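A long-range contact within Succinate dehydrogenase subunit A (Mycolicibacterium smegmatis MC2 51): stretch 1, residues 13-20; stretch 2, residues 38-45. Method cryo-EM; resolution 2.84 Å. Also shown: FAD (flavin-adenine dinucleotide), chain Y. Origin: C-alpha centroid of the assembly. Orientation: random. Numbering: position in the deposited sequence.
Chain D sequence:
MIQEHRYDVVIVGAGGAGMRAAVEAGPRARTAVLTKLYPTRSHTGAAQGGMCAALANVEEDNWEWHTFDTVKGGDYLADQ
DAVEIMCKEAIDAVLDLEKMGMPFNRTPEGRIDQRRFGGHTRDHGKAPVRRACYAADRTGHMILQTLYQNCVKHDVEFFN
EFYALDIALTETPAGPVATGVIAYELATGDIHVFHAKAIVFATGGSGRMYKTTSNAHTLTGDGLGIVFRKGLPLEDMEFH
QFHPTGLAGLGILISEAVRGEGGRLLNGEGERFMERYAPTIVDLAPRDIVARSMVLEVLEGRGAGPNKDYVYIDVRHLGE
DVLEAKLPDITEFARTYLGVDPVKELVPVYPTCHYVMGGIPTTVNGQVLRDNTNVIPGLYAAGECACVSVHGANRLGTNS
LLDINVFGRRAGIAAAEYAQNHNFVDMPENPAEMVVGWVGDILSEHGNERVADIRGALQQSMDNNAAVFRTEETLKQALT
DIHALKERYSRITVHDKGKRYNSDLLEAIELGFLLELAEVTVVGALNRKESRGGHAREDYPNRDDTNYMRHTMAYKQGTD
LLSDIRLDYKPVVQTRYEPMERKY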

ATOM      1  N   GLY D  13      -7.180  12.280 -29.852  1.00  4.18           N
ATOM      2  CA  GLY D  13      -5.914  12.954 -29.961  1.00  4.18           C
ATOM      3  C   GLY D  13      -5.178  12.918 -28.651  1.00  4.18           C
ATOM      4  O   GLY D  13      -5.768  13.154 -27.602  1.00  4.18           O
ATOM      5  N   ALA D  14      -3.892  12.619 -28.682  1.00  5.39           N
ATOM      6  CA  ALA D  14      -3.091  12.542 -27.473  1.00  5.39           C
ATOM      7  C   ALA D  14      -1.832  13.361 -27.627  1.00  5.39           C
ATOM      8  O   ALA D  14      -0.732  12.917 -27.316  1.00  5.39           O
ATOM      9  N   GLY D  15      -1.973  14.568 -28.127  1.00  7.41           N
ATOM     10  CA  GLY D  15      -0.879  15.506 -28.198  1.00  7.41           C
ATOM     11  C   GLY D  15      -0.850  16.372 -26.972  1.00  7.41           C
ATOM     12  O   GLY D  15      -1.247  15.958 -25.883  1.00  7.41           O
ATOM     13  N   GLY D  16      -0.402  17.602 -27.146  1.00  7.02           N
ATOM     14  CA  GLY D  16      -0.408  18.538 -26.048  1.00  7.02           C
ATOM     15  C   GLY D  16      -1.795  18.798 -25.514  1.00  7.02           C
ATOM     16  O   GLY D  16      -2.065  18.545 -24.340  1.00  7.02           O
ATOM     17  N   ALA D  17      -2.692  19.283 -26.370  1.00  7.18           N
ATOM     18  CA  ALA D  17      -4.031  19.623 -25.913  1.00  7.18           C
ATOM     19  C   ALA D  17      -4.797  18.391 -25.472  1.00  7.18           C
ATOM     20  O   ALA D  17      -5.520  18.430 -24.476  1.00  7.18           O
ATOM     21  N   GLY D  18      -4.641  17.281 -26.184  1.00  6.93           N
ATOM     22  CA  GLY D  18      -5.374  16.082 -25.828  1.00  6.93           C
ATOM     23  C   GLY D  18      -4.942  15.502 -24.499  1.00  6.93           C
ATOM     24  O   GLY D  18      -5.773  15.138 -23.673  1.00  6.93           O
ATOM     25  N   MET D  19      -3.640  15.415 -24.266  1.00  8.66           N
ATOM     26  CA  MET D  19      -3.190  14.871 -22.999  1.00  8.66           C
ATOM     27  C   MET D  19      -3.364  15.852 -21.853  1.00  8.66           C
ATOM     28  O   MET D  19      -3.520  15.420 -20.712  1.00  8.66           O
ATOM     29  N   ARG D  20      -3.419  17.152 -22.129  1.00 12.35           N
ATOM     30  CA  ARG D  20      -3.786  18.108 -21.091  1.00 12.35           C
ATOM     31  C   ARG D  20      -5.244  17.935 -20.674  1.00 12.35           C
ATOM     32  O   ARG D  20      -5.560  17.819 -19.480  1.00 12.35           O
ATOM     33  N   TYR D  38       1.467   6.840 -31.031  1.00  5.74           N
ATOM     34  CA  TYR D  38       1.626   6.719 -29.602  1.00  5.74           C
ATOM     35  C   TYR D  38       1.646   8.120 -29.007  1.00  5.74           C
ATOM     36  O   TYR D  38       2.012   9.068 -29.695  1.00  5.74           O
ATOM     37  N   PRO D  39       1.209   8.292 -27.765  1.00  5.45           N
ATOM     38  CA  PRO D  39       1.043   9.649 -27.242  1.00  5.45           C
ATOM     39  C   PRO D  39       2.252  10.538 -27.421  1.00  5.45           C
ATOM     40  O   PRO D  39       2.092  11.725 -27.702  1.00  5.45           O
ATOM     41  N   THR D  40       3.455   9.997 -27.296  1.00  8.43           N
ATOM     42  CA  THR D  40       4.679  10.781 -27.333  1.00  8.43           C
ATOM     43  C   THR D  40       5.244  10.954 -28.730  1.00  8.43           C
ATOM     44  O   THR D  40       6.293  11.577 -28.880  1.00  8.43           O
ATOM     45  N   ARG D  41       4.581  10.436 -29.749  1.00 24.51           N
ATOM     46  CA  ARG D  41       5.015  10.586 -31.124  1.00 24.51           C
ATOM     47  C   ARG D  41       4.417  11.808 -31.787  1.00 24.51           C
ATOM     48  O   ARG D  41       4.525  11.949 -33.005  1.00 24.51           O
ATOM     49  N   SER D  42       3.794  12.690 -31.019  1.00 13.11           N
ATOM     50  CA  SER D  42       2.953  13.754 -31.537  1.00 13.11           C
ATOM     51  C   SER D  42       3.760  14.993 -31.865  1.00 13.11           C
ATOM     52  O   SER D  42       4.818  15.246 -31.299  1.00 13.11           O
ATOM     53  N   HIS D  43       3.250  15.735 -32.842  1.00 24.51           N
ATOM     54  CA  HIS D  43       3.880  16.951 -33.341  1.00 24.51           C
ATOM     55  C   HIS D  43       4.354  17.893 -32.245  1.00 24.51           C
ATOM     56  O   HIS D  43       5.385  18.548 -32.392  1.00 24.51           O
ATOM     57  N   THR D  44       3.608  17.967 -31.149  1.00 11.12           N
ATOM     58  CA  THR D  44       4.000  18.868 -30.074  1.00 11.12           C
ATOM     59  C   THR D  44       5.461  18.677 -29.724  1.00 11.12           C
ATOM     60  O   THR D  44       6.194  19.648 -29.538  1.00 11.12           O
ATOM     61  N   GLY D  45       5.913  17.428 -29.672  1.00  6.47           N
ATOM     62  CA  GLY D  45       7.295  17.145 -29.361  1.00  6.47           C
ATOM     63  C   GLY D  45       8.284  17.722 -30.341  1.00  6.47           C
ATOM     64  O   GLY D  45       9.483  17.712 -30.054  1.00  6.47           O
TER

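The contact is small, burying 235 Å² summed over both sides, and much of it is organised around the FAD diphosphate and its neighbouring sugar. Stretch 1 runs through a glycine-rich turn into a helix that begins at Gly-16; stretch 2 passes alongside it. Ala-14 CA is 5.1 Å from Pro-39 CA, Gly-15 CA is 5.4 Å from Ser-42 CA, and the third close pair is Gly-16 with Thr-44.

Gly-13 does not touch stretch 2, but its backbone lies against the cofactor, with CA 3.1 Å from FAD O4B. An ideal CB here would sit 2.8 Å from the same O4B, and phi/psi of 127/135 would also jam it against the preceding carbonyl, so the backbone angles alone call for glycine.

Ala-14 is the first residue to point toward stretch 2. Its CB lies 4.1 Å from Pro-39 CB, an apolar contact, and the proline ring, puckered C-gamma exo, has its own CA-to-CB bond directed sideways. The backbones also come close here: Ala-14 O is 3.1 Å from Pro-39 O, but both are acceptors, so this proximity is not a hydrogen bond. Ser-42, pointing toward stretch 1 with chi1 at -46° (m), places OG 3.4 Å from Ala-14 O. The same OG is 2.8 Å from Pro-39 O and a very short 2.4 Å from FAD O3B; both are possible acceptors for its single proton, and the geometry leaves the choice open.

Gly-15 occupies the N-cap position, and its CA is 3.8 Å from Ser-42 OG. There is no room for a side chain on the cofactor side: an ideal CB would fall 2.5 Å from FAD O1A. Its carbonyl instead serves the helix, Gly-15 O accepting from Met-19 N at 2.9 Å.

Gly-16 makes the single hydrogen bond between the stretches. Its N donates to Thr-44 OG1 at 3.2 Å with an N-H...acceptor angle of 145°. Thr-44 points toward stretch 1 in the m rotamer (chi1 -57°), which lets OG1 meet this amide while donating to FAD O1A at 2.5 Å and accepting from FAD O4' at 3.2 Å. Thr-44 N adds a bond to O1A at 3.2 Å (138°). One hydroxyl thus ties the start of the helix to the cofactor. An ideal CB on Gly-16 would be a tight 3.3 Å from that OG1.

Ala-17 points sideways, and its CB comes no nearer to stretch 2 than 7.1 Å, from Thr-44 OG1; yet its N donates to FAD O1P at 2.9 Å and a nearly straight 168°. Gly-18 follows without contact; an ideal CB there would clash with Gly-13 O at 2.1 Å.

Met-19 closes the interface. It points toward stretch 2, with chi1 between wells at -91°, chi2 t and chi3 m, bringing SD to 3.9 Å from Pro-39 CB, the atom Ala-14 also approaches. Arg-20 is out of reach. On stretch 2, the CA-to-CB bond of His-43 points sideways, and with chi1 in t its ring end leads away from stretch 1 to the covalent link, NE2 to FAD C8M at 1.7 Å.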

ATOM      1  CB  ALA D  14      -2.752  11.103 -27.133  1.00  5.39           C
ATOM      2  CB  ALA D  17      -4.785  20.354 -27.010  1.00  7.18           C
ATOM      3  CB  MET D  19      -1.743  14.411 -23.107  1.00  8.66           C
ATOM      4  CG  MET D  19      -1.644  12.961 -23.513  1.00  8.66           C
ATOM      5  SD  MET D  19      -0.035  12.238 -23.276  1.00  8.66           S
ATOM      6  CE  MET D  19       0.938  13.287 -24.320  1.00  8.66           C
ATOM      7  CB  ARG D  20      -3.516  19.515 -21.601  1.00 12.35           C
ATOM      8  CG  ARG D  20      -3.735  20.574 -20.599  1.00 12.35           C
ATOM      9  CD  ARG D  20      -3.077  20.215 -19.311  1.00 12.35           C
ATOM     10  NE  ARG D  20      -2.917  21.376 -18.459  1.00 12.35           N
ATOM     11  CZ  ARG D  20      -2.818  21.311 -17.143  1.00 12.35           C
ATOM     12  NH1 ARG D  20      -2.664  22.417 -16.438  1.00 12.35           N
ATOM     13  NH2 ARG D  20      -2.898  20.145 -16.533  1.00 12.35           N
ATOM     14  CB  TYR D  38       2.893   5.950 -29.266  1.00  5.74           C
ATOM     15  CG  TYR D  38       2.653   4.470 -29.307  1.00  5.74           C
ATOM     16  CD1 TYR D  38       2.591   3.798 -30.505  1.00  5.74           C
ATOM     17  CD2 TYR D  38       2.435   3.756 -28.154  1.00  5.74           C
ATOM     18  CE1 TYR D  38       2.344   2.456 -30.546  1.00  5.74           C
ATOM     19  CE2 TYR D  38       2.190   2.414 -28.188  1.00  5.74           C
ATOM     20  CZ  TYR D  38       2.146   1.771 -29.387  1.00  5.74           C
ATOM     21  OH  TYR D  38       1.903   0.425 -29.421  1.00  5.74           O
ATOM     22  CB  PRO D  39       0.742   9.397 -25.770  1.00  5.45           C
ATOM     23  CG  PRO D  39       0.085   8.123 -25.766  1.00  5.45           C
ATOM     24  CD  PRO D  39       0.711   7.294 -26.814  1.00  5.45           C
ATOM     25  CB  THR D  40       5.724  10.136 -26.436  1.00  8.43           C
ATOM     26  OG1 THR D  40       5.666   8.717 -26.587  1.00  8.43           O
ATOM     27  CG2 THR D  40       5.451  10.485 -24.998  1.00  8.43           C
ATOM     28  CB  ARG D  41       4.635   9.348 -31.921  1.00 24.51           C
ATOM     29  CG  ARG D  41       5.713   8.337 -32.107  1.00 24.51           C
ATOM     30  CD  ARG D  41       6.339   7.974 -30.824  1.00 24.51           C
ATOM     31  NE  ARG D  41       6.801   6.603 -30.807  1.00 24.51           N
ATOM     32  CZ  ARG D  41       7.768   6.176 -30.016  1.00 24.51           C
ATOM     33  NH1 ARG D  41       8.363   7.018 -29.209  1.00 24.51           N
ATOM     34  NH2 ARG D  41       8.140   4.916 -30.038  1.00 24.51           N
ATOM     35  CB  SER D  42       1.876  14.098 -30.533  1.00 13.11           C
ATOM     36  OG  SER D  42       1.281  12.922 -30.048  1.00 13.11           O
ATOM     37  CB  HIS D  43       2.927  17.690 -34.285  1.00 24.51           C
ATOM     38  CG  HIS D  43       3.623  18.555 -35.290  1.00 24.51           C
ATOM     39  ND1 HIS D  43       4.847  18.228 -35.834  1.00 24.51           N
ATOM     40  CD2 HIS D  43       3.265  19.734 -35.851  1.00 24.51           C
ATOM     41  CE1 HIS D  43       5.212  19.168 -36.686  1.00 24.51           C
ATOM     42  NE2 HIS D  43       4.271  20.095 -36.714  1.00 24.51           N
ATOM     43  CB  THR D  44       3.135  18.637 -28.844  1.00 11.12           C
ATOM     44  OG1 THR D  44       1.768  18.801 -29.195  1.00 11.12           O
ATOM     45  CG2 THR D  44       3.470  19.622 -27.780  1.00 11.12           C
TER
HETATM   46  PA  FAD Y 700      -0.592  17.710 -32.150  1.00 47.92           P
HETATM   47  O1A FAD Y 700       0.450  17.695 -31.058  1.00 60.35           O
HETATM   48  O2A FAD Y 700      -0.321  18.447 -33.440  1.00 49.78           O
HETATM   49  O5B FAD Y 700      -0.964  16.186 -32.512  1.00 56.78           O
HETATM   50  C5B FAD Y 700      -2.324  15.789 -32.677  1.00 44.11           C
HETATM   51  C4B FAD Y 700      -2.574  14.503 -31.901  1.00 52.81           C
HETATM   52  O4B FAD Y 700      -3.914  14.056 -32.120  1.00 51.81           O
HETATM   53  C3B FAD Y 700      -1.632  13.396 -32.350  1.00 50.05           C
HETATM   54  O3B FAD Y 700      -0.750  13.045 -31.275  1.00 55.52           O
HETATM   55  C2B FAD Y 700      -2.518  12.237 -32.787  1.00 47.82           C
HETATM   56  O2B FAD Y 700      -2.278  11.040 -32.037  1.00 66.09           O
HETATM   57  C1B FAD Y 700      -3.953  12.698 -32.571  1.00 53.66           C
HETATM   58  N9A FAD Y 700      -4.706  12.609 -33.847  1.00 52.69           N
HETATM   59  C8A FAD Y 700      -4.574  13.438 -34.900  1.00 42.11           C
HETATM   60  N7A FAD Y 700      -5.408  13.083 -35.910  1.00 48.96           N
HETATM   61  C5A FAD Y 700      -6.098  12.000 -35.504  1.00 47.12           C
HETATM   62  C6A FAD Y 700      -7.140  11.118 -36.080  1.00 47.41           C
HETATM   63  N6A FAD Y 700      -7.627  11.330 -37.326  1.00 50.65           N
HETATM   64  N1A FAD Y 700      -7.590  10.096 -35.319  1.00 47.33           N
HETATM   65  C2A FAD Y 700      -7.115   9.875 -34.080  1.00 51.28           C
HETATM   66  N3A FAD Y 700      -6.170  10.632 -33.495  1.00 51.84           N
HETATM   67  C4A FAD Y 700      -5.630  11.692 -34.144  1.00 48.04           C
HETATM   68  N1  FAD Y 700       4.458  26.130 -31.292  1.00 62.94           N
HETATM   69  C2  FAD Y 700       5.021  26.923 -30.345  1.00 63.04           C
HETATM   70  O2  FAD Y 700       4.270  27.560 -29.574  1.00 56.25           O
HETATM   71  N3  FAD Y 700       6.351  27.053 -30.203  1.00 65.67           N
HETATM   72  C4  FAD Y 700       7.221  26.404 -30.987  1.00 65.21           C
HETATM   73  O4  FAD Y 700       8.453  26.545 -30.830  1.00 66.69           O
HETATM   74  C4X FAD Y 700       6.688  25.516 -32.048  1.00 60.33           C
HETATM   75  N5  FAD Y 700       7.498  24.827 -32.882  1.00 60.90           N
HETATM   76  C5X FAD Y 700       6.982  24.024 -33.841  1.00 55.02           C
HETATM   77  C6  FAD Y 700       7.834  23.324 -34.687  1.00 53.65           C
HETATM   78  C7  FAD Y 700       7.312  22.496 -35.675  1.00 50.56           C
HETATM   79  C7M FAD Y 700       8.239  21.740 -36.590  1.00 49.65           C
HETATM   80  C8  FAD Y 700       5.839  22.357 -35.829  1.00 47.62           C
HETATM   81  C8M FAD Y 700       5.277  21.460 -36.899  1.00 42.14           C
HETATM   82  C9  FAD Y 700       4.983  23.054 -34.985  1.00 49.32           C
HETATM   83  C9A FAD Y 700       5.505  23.881 -33.997  1.00 54.45           C
HETATM   84  N10 FAD Y 700       4.643  24.591 -33.138  1.00 55.67           N
HETATM   85  C10 FAD Y 700       5.214  25.418 -32.153  1.00 57.06           C
HETATM   86  C1' FAD Y 700       3.189  24.473 -33.268  1.00 52.27           C
HETATM   87  C2' FAD Y 700       2.616  23.831 -32.010  1.00 57.37           C
HETATM   88  O2' FAD Y 700       3.431  22.716 -31.628  1.00 60.89           O
HETATM   89  C3' FAD Y 700       1.185  23.359 -32.239  1.00 54.68           C
HETATM   90  O3' FAD Y 700       0.289  24.468 -32.099  1.00 59.71           O
HETATM   91  C4' FAD Y 700       0.804  22.268 -31.245  1.00 52.15           C
HETATM   92  O4' FAD Y 700       1.877  21.324 -31.143  1.00 56.02           O
HETATM   93  C5' FAD Y 700      -0.466  21.548 -31.682  1.00 53.37           C
HETATM   94  O5' FAD Y 700      -0.546  20.284 -31.026  1.00 50.83           O
HETATM   95  P   FAD Y 700      -1.976  19.635 -30.670  1.00 52.77           P
HETATM   96  O1P FAD Y 700      -1.977  19.269 -29.205  1.00 55.36           O
HETATM   97  O2P FAD Y 700      -3.055  20.535 -31.223  1.00 55.97           O
HETATM   98  O3P FAD Y 700      -1.966  18.273 -31.529  1.00 53.35           O